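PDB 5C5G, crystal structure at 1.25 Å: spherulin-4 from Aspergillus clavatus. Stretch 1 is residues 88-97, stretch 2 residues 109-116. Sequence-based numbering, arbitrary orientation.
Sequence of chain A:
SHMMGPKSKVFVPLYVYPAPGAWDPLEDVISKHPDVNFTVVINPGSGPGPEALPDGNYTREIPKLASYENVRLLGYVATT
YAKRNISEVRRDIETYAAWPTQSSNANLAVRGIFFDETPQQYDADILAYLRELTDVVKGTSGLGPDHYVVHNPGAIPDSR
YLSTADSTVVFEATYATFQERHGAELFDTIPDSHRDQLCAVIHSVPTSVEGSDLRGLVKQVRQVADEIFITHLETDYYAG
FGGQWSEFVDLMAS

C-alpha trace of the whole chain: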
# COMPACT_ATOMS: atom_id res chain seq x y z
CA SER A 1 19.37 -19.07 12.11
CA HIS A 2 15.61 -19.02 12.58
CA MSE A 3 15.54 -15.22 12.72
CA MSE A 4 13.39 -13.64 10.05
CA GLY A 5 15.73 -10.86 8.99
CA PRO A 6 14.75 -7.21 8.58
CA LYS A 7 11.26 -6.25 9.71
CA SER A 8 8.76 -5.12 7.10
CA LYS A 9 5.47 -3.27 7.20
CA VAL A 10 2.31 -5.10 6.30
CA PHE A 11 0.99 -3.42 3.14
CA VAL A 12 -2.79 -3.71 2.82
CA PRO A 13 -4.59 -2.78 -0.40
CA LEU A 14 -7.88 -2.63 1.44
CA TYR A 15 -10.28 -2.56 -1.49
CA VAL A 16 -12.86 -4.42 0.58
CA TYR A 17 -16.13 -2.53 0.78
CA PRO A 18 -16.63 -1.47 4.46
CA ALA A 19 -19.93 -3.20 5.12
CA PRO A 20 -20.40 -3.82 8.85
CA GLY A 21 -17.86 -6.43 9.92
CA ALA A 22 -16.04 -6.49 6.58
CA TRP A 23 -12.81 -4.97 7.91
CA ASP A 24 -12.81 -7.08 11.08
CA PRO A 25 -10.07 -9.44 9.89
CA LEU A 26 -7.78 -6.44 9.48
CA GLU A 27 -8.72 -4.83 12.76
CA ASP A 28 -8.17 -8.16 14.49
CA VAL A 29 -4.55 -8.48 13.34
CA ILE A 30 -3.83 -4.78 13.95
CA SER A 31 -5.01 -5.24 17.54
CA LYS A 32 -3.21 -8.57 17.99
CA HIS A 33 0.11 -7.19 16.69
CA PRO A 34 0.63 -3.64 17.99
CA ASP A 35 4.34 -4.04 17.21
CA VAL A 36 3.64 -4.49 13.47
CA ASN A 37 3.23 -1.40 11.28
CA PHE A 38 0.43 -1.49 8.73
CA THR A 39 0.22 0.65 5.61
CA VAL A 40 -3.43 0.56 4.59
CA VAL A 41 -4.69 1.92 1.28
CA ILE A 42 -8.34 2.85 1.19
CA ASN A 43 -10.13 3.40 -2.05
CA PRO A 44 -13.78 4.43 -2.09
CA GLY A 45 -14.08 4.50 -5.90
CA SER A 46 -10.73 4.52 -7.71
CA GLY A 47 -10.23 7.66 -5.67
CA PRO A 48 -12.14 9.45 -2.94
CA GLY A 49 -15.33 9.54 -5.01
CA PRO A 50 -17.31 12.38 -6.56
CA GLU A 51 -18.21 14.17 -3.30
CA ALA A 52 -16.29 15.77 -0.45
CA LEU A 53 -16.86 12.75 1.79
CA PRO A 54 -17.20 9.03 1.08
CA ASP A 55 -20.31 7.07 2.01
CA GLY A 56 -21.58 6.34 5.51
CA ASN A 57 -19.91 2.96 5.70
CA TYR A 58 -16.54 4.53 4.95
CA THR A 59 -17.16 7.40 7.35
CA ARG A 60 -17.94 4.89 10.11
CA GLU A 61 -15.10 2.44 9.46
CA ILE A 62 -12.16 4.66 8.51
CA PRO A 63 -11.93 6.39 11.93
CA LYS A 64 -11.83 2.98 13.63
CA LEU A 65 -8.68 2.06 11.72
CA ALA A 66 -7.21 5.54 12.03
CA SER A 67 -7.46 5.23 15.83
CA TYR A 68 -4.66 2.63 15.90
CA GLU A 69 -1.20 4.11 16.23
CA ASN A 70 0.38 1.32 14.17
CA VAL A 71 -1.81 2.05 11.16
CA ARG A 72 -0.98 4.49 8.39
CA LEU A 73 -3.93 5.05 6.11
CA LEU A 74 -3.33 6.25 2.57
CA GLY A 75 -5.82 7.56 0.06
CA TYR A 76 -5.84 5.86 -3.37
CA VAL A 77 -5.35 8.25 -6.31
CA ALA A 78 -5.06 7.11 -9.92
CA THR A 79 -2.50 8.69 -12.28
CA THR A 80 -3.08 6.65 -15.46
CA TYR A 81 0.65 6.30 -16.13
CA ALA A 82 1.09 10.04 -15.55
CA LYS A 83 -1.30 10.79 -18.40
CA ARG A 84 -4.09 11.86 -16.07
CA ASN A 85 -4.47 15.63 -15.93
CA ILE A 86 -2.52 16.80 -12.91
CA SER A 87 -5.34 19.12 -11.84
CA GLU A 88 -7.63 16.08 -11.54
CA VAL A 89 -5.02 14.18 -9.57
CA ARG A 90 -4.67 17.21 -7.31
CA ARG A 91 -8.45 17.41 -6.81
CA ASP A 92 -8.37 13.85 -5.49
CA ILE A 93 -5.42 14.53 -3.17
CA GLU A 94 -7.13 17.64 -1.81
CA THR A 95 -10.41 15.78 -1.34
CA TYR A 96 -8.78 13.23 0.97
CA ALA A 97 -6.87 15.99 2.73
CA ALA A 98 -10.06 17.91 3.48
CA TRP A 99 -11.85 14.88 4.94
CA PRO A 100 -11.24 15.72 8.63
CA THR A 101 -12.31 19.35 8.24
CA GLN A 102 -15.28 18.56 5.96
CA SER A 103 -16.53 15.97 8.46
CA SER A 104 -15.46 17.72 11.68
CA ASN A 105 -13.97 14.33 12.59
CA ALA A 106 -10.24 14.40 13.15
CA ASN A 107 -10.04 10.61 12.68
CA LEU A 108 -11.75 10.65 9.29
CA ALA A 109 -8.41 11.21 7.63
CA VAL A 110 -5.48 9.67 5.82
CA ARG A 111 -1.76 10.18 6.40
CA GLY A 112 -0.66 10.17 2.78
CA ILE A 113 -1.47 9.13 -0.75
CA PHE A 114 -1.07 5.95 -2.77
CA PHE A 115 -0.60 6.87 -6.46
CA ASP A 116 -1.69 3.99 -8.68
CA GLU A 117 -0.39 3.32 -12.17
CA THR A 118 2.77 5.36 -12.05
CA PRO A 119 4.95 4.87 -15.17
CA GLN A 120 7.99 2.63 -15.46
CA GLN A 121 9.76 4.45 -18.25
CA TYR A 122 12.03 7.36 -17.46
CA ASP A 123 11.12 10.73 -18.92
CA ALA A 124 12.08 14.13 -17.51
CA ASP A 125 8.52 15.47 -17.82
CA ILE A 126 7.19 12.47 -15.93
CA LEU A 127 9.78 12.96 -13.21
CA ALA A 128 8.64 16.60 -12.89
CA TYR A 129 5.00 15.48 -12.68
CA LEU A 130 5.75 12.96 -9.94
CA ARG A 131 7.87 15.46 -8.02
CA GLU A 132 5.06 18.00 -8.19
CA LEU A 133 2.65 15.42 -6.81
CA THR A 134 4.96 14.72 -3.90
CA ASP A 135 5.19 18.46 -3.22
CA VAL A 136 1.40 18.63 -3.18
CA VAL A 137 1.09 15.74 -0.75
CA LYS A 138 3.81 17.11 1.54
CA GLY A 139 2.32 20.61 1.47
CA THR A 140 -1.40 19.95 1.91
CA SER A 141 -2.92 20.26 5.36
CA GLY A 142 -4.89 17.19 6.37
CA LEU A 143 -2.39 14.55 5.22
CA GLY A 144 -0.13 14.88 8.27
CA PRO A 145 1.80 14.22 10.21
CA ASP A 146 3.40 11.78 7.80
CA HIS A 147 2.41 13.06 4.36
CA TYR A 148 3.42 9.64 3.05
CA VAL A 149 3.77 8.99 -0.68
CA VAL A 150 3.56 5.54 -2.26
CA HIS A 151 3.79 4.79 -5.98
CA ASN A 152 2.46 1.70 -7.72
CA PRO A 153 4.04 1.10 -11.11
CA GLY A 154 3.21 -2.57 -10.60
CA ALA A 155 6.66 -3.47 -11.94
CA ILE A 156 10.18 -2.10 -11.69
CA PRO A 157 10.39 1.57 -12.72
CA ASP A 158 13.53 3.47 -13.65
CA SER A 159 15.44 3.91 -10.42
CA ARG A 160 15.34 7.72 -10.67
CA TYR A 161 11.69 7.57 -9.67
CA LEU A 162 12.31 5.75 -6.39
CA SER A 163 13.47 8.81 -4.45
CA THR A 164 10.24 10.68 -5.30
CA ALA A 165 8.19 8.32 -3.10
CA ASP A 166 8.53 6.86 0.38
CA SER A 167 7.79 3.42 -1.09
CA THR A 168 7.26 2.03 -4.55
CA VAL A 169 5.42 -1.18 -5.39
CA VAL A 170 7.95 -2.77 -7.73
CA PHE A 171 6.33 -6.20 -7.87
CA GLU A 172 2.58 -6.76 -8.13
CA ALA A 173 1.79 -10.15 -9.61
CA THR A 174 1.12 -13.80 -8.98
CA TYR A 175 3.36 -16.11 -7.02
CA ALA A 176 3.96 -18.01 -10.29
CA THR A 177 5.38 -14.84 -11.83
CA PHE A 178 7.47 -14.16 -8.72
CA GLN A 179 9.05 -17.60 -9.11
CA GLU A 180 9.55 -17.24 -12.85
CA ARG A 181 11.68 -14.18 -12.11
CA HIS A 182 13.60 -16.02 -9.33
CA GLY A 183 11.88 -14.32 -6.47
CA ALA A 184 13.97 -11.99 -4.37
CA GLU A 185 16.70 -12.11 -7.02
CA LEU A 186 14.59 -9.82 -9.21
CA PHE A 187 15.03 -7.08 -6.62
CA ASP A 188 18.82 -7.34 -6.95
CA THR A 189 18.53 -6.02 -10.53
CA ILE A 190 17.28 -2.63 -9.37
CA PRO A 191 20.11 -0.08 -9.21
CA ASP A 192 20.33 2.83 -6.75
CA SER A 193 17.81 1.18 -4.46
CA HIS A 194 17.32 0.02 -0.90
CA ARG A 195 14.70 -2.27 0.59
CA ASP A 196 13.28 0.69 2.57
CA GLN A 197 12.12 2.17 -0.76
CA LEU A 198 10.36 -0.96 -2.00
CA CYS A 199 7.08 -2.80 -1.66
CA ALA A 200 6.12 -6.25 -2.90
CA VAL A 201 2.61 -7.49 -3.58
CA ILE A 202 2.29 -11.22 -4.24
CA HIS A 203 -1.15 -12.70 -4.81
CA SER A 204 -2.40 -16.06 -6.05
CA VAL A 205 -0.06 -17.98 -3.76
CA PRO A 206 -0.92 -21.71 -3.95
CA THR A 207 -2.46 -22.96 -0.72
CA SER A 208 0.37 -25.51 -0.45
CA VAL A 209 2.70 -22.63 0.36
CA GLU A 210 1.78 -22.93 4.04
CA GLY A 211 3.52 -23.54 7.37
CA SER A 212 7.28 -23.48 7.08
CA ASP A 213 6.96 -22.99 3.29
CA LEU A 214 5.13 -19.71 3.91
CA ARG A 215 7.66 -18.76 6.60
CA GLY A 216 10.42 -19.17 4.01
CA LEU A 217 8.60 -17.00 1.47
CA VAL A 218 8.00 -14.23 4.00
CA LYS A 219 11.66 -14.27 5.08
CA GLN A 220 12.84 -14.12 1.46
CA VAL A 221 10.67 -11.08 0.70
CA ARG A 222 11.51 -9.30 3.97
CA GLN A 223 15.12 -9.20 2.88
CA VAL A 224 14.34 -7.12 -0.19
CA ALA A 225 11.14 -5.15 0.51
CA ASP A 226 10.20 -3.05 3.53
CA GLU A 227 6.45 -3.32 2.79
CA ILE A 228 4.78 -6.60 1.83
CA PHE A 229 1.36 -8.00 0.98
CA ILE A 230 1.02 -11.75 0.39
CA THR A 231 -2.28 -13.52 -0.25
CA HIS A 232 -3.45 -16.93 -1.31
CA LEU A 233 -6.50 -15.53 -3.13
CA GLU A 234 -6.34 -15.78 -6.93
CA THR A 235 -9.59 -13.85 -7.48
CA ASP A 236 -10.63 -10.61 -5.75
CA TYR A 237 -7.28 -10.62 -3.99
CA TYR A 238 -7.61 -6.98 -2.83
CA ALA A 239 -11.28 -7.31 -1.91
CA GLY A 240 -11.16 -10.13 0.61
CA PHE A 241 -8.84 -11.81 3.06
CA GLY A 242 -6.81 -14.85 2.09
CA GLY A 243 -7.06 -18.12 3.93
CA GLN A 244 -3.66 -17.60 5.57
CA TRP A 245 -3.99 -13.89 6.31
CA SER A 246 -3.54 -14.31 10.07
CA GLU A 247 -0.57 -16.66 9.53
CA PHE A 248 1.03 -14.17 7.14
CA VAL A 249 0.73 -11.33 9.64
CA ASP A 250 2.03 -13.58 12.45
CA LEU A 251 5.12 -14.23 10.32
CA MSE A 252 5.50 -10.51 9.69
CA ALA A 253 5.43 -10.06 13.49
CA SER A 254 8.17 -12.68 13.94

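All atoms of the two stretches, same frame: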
# COMPACT_ATOMS: atom_id res chain seq x y z
N GLU A 88 -6.67 17.07 -12.00
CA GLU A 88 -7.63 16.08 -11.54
C GLU A 88 -7.01 15.23 -10.44
O GLU A 88 -7.65 14.89 -9.45
CB GLU A 88 -8.11 15.22 -12.70
CG GLU A 88 -8.91 16.01 -13.73
CD GLU A 88 -9.17 15.25 -15.01
OE1 GLU A 88 -9.08 14.00 -15.00
OE2 GLU A 88 -9.47 15.90 -16.03
N VAL A 89 -5.74 14.89 -10.61
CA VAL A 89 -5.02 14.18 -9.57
C VAL A 89 -5.00 15.03 -8.30
O VAL A 89 -5.27 14.55 -7.20
CB VAL A 89 -3.59 13.85 -10.02
CG1 VAL A 89 -2.81 13.20 -8.91
CG2 VAL A 89 -3.61 12.94 -11.24
N ARG A 90 -4.71 16.32 -8.44
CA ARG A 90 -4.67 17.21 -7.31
C ARG A 90 -6.04 17.33 -6.63
O ARG A 90 -6.11 17.38 -5.41
CB ARG A 90 -4.16 18.58 -7.72
CG ARG A 90 -4.07 19.54 -6.58
CD ARG A 90 -3.16 20.69 -6.92
NE ARG A 90 -2.86 21.48 -5.73
CZ ARG A 90 -1.80 22.27 -5.61
NH1 ARG A 90 -0.93 22.38 -6.59
NH2 ARG A 90 -1.62 22.96 -4.48
N ARG A 91 -7.12 17.37 -7.41
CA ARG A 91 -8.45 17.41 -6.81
C ARG A 91 -8.63 16.21 -5.88
O ARG A 91 -9.14 16.34 -4.76
CB ARG A 91 -9.55 17.43 -7.87
CG ARG A 91 -10.96 17.34 -7.30
CD ARG A 91 -11.45 15.91 -7.15
NE ARG A 91 -12.77 15.88 -6.52
CZ ARG A 91 -13.34 14.77 -6.05
NH1 ARG A 91 -14.53 14.84 -5.49
NH2 ARG A 91 -12.73 13.60 -6.17
N ASP A 92 -8.19 15.04 -6.31
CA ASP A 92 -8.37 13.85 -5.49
C ASP A 92 -7.53 13.94 -4.22
O ASP A 92 -7.99 13.60 -3.13
CB ASP A 92 -8.04 12.58 -6.27
CG ASP A 92 -9.08 12.23 -7.31
OD1 ASP A 92 -10.19 12.80 -7.30
OD2 ASP A 92 -8.78 11.36 -8.16
N ILE A 93 -6.27 14.37 -4.34
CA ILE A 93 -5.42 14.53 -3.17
C ILE A 93 -6.08 15.47 -2.17
O ILE A 93 -6.15 15.19 -0.96
CB ILE A 93 -4.05 15.11 -3.56
CG1 ILE A 93 -3.27 14.13 -4.46
CG2 ILE A 93 -3.24 15.44 -2.31
CD1 ILE A 93 -2.05 14.76 -5.12
N GLU A 94 -6.54 16.61 -2.66
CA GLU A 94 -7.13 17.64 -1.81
C GLU A 94 -8.44 17.18 -1.18
O GLU A 94 -8.79 17.60 -0.09
CB GLU A 94 -7.32 18.93 -2.60
CG GLU A 94 -5.96 19.57 -2.90
CD GLU A 94 -6.05 20.85 -3.67
OE1 GLU A 94 -7.14 21.17 -4.18
OE2 GLU A 94 -5.01 21.54 -3.76
N THR A 95 -9.16 16.32 -1.87
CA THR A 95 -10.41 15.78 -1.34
C THR A 95 -10.11 14.94 -0.10
O THR A 95 -10.69 15.14 0.96
CB THR A 95 -11.16 14.97 -2.42
OG1 THR A 95 -11.50 15.83 -3.52
CG2 THR A 95 -12.44 14.39 -1.87
N TYR A 96 -9.18 14.00 -0.22
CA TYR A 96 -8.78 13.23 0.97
C TYR A 96 -8.28 14.15 2.07
O TYR A 96 -8.61 13.96 3.26
CB TYR A 96 -7.66 12.25 0.64
CG TYR A 96 -8.03 11.01 -0.14
CD1 TYR A 96 -8.87 10.03 0.39
CD2 TYR A 96 -7.52 10.80 -1.41
CE1 TYR A 96 -9.18 8.89 -0.32
CE2 TYR A 96 -7.82 9.68 -2.13
CZ TYR A 96 -8.65 8.71 -1.58
OH TYR A 96 -8.99 7.57 -2.25
N ALA A 97 -7.46 15.13 1.72
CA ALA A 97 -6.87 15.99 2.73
C ALA A 97 -7.92 16.75 3.52
O ALA A 97 -7.73 17.03 4.69
CB ALA A 97 -5.91 16.96 2.09
N ALA A 109 -9.59 10.61 8.23
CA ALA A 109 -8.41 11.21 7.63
C ALA A 109 -7.47 10.13 7.16
O ALA A 109 -7.48 9.01 7.69
CB ALA A 109 -7.70 12.09 8.65
N VAL A 110 -6.60 10.51 6.24
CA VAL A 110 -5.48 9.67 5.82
C VAL A 110 -4.18 10.42 6.10
O VAL A 110 -4.19 11.63 6.34
CB VAL A 110 -5.61 9.24 4.35
CG1 VAL A 110 -6.88 8.40 4.14
CG2 VAL A 110 -5.61 10.43 3.43
N ARG A 111 -3.08 9.67 6.07
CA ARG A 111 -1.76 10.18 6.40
C ARG A 111 -0.83 10.20 5.19
O ARG A 111 0.39 10.32 5.34
CB ARG A 111 -1.16 9.35 7.54
CG ARG A 111 -1.96 9.49 8.83
CD ARG A 111 -1.61 8.45 9.88
NE ARG A 111 -0.42 8.82 10.62
CZ ARG A 111 -0.32 8.83 11.95
NH1 ARG A 111 0.83 9.19 12.50
NH2 ARG A 111 -1.33 8.47 12.74
N GLY A 112 -1.42 10.15 4.00
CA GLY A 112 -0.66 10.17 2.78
C GLY A 112 -1.49 9.66 1.64
O GLY A 112 -2.69 9.43 1.77
N ILE A 113 -0.83 9.48 0.50
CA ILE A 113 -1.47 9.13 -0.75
C ILE A 113 -0.72 7.99 -1.41
O ILE A 113 0.52 7.94 -1.43
CB ILE A 113 -1.49 10.34 -1.71
CG1 ILE A 113 -2.29 11.51 -1.10
CG2 ILE A 113 -2.04 9.97 -3.07
CD1 ILE A 113 -3.78 11.27 -0.88
N PHE A 114 -1.52 7.07 -1.95
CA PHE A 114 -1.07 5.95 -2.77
C PHE A 114 -1.42 6.27 -4.22
O PHE A 114 -2.60 6.32 -4.56
CB PHE A 114 -1.79 4.68 -2.31
CG PHE A 114 -1.54 3.47 -3.16
CD1 PHE A 114 -0.45 2.67 -2.94
CD2 PHE A 114 -2.44 3.10 -4.16
CE1 PHE A 114 -0.24 1.52 -3.70
CE2 PHE A 114 -2.24 1.94 -4.90
CZ PHE A 114 -1.15 1.16 -4.68
N PHE A 115 -0.42 6.52 -5.05
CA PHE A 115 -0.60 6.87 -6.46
C PHE A 115 -0.52 5.60 -7.29
O PHE A 115 0.55 5.00 -7.42
CB PHE A 115 0.46 7.85 -6.92
CG PHE A 115 0.32 9.22 -6.31
CD1 PHE A 115 -0.72 10.06 -6.72
CD2 PHE A 115 1.22 9.68 -5.38
CE1 PHE A 115 -0.85 11.33 -6.19
CE2 PHE A 115 1.09 10.96 -4.83
CZ PHE A 115 0.05 11.79 -5.25
N ASP A 116 -1.65 5.19 -7.85
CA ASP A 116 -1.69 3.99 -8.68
C ASP A 116 -1.29 4.31 -10.11
O ASP A 116 -1.44 5.43 -10.60
CB ASP A 116 -3.07 3.36 -8.63
CG ASP A 116 -3.05 1.88 -8.97
OD1 ASP A 116 -1.97 1.24 -8.96
OD2 ASP A 116 -4.13 1.34 -9.26
O HOH W 1 -7.07 13.25 5.48

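At the centre of the contact, I93 touches two strand residues. Its CA-to-CB bond points sideways, but with chi1 m and chi2 t the end of the chain comes nearer the strand, placing CD1 3.6 Å from F115 CZ, at the edge of the ring and near its plane. I93 also touches I113, its CG2 lying 4.2 Å from I113 CG1. I113 points toward the helix, and its m,m rotamer carries CD1 onward to 3.8 Å from Y96 CD2. One isoleucine on each side thus bridges two partners, a task suited to a branched, wholly apolar side chain that offers methyl and methylene carbons in more than one direction.

Toward the start of the helix, V89 points at the strand in rotamer t and sets CG1 3.8 Å from F115 CE1. F115 also leaves its backbone sideways, yet its long ring (chi1 m) spans the gap where the backbones stand farther apart, so the short valine suffices opposite it. At the other end, Y96 CB meets V110 CG2 at 3.9 Å. Both side chains point toward the opposite stretch, and V110 is compact enough to fit where the CA atoms are closest. Y96 gives its CB and ring carbons to the contact, while its OH is hydrogen-bonded elsewhere in the structure. V89, I93, Y96, V110, I113 and F115 are all buried.

Helix 88-97 thus packs against strand 112-116 and the loop before it, the two axes approaching to 9.4 Å and running at 145° to each other, closer to antiparallel than to perpendicular. The pairs run in opposite order along the two chains: V89 lies nearest F115, I93 nearest I113 and Y96 nearest V110, with CA-CA distances of 9.1, 7.1 and 6.9 Å. No direct hydrogen bond joins the stretches; the contact is made by apolar side chains and buries 271 Å², both sides summed.

Beside Y96 and V110, the polar edge is a single water link: water 1 donates to Y96 O (2.8 Å) and accepts from V110 N (2.9 Å), tying the helix backbone to the loop.

The helix's charged groups take no part across the contact. R90 and E94, which point away from the strand, form a salt bridge one turn apart, R90 NE to E94 OE2 at 2.9 Å; R91 NH2 pairs with D92 OD1, also at 2.9 Å. T95 OG1 donates to R91 O at 2.7 Å, satisfying its hydroxyl within the helix. On the strand, G112, F114 and D116 make no contact with the helix, leaving I113 and F115, alternate residues, to meet it.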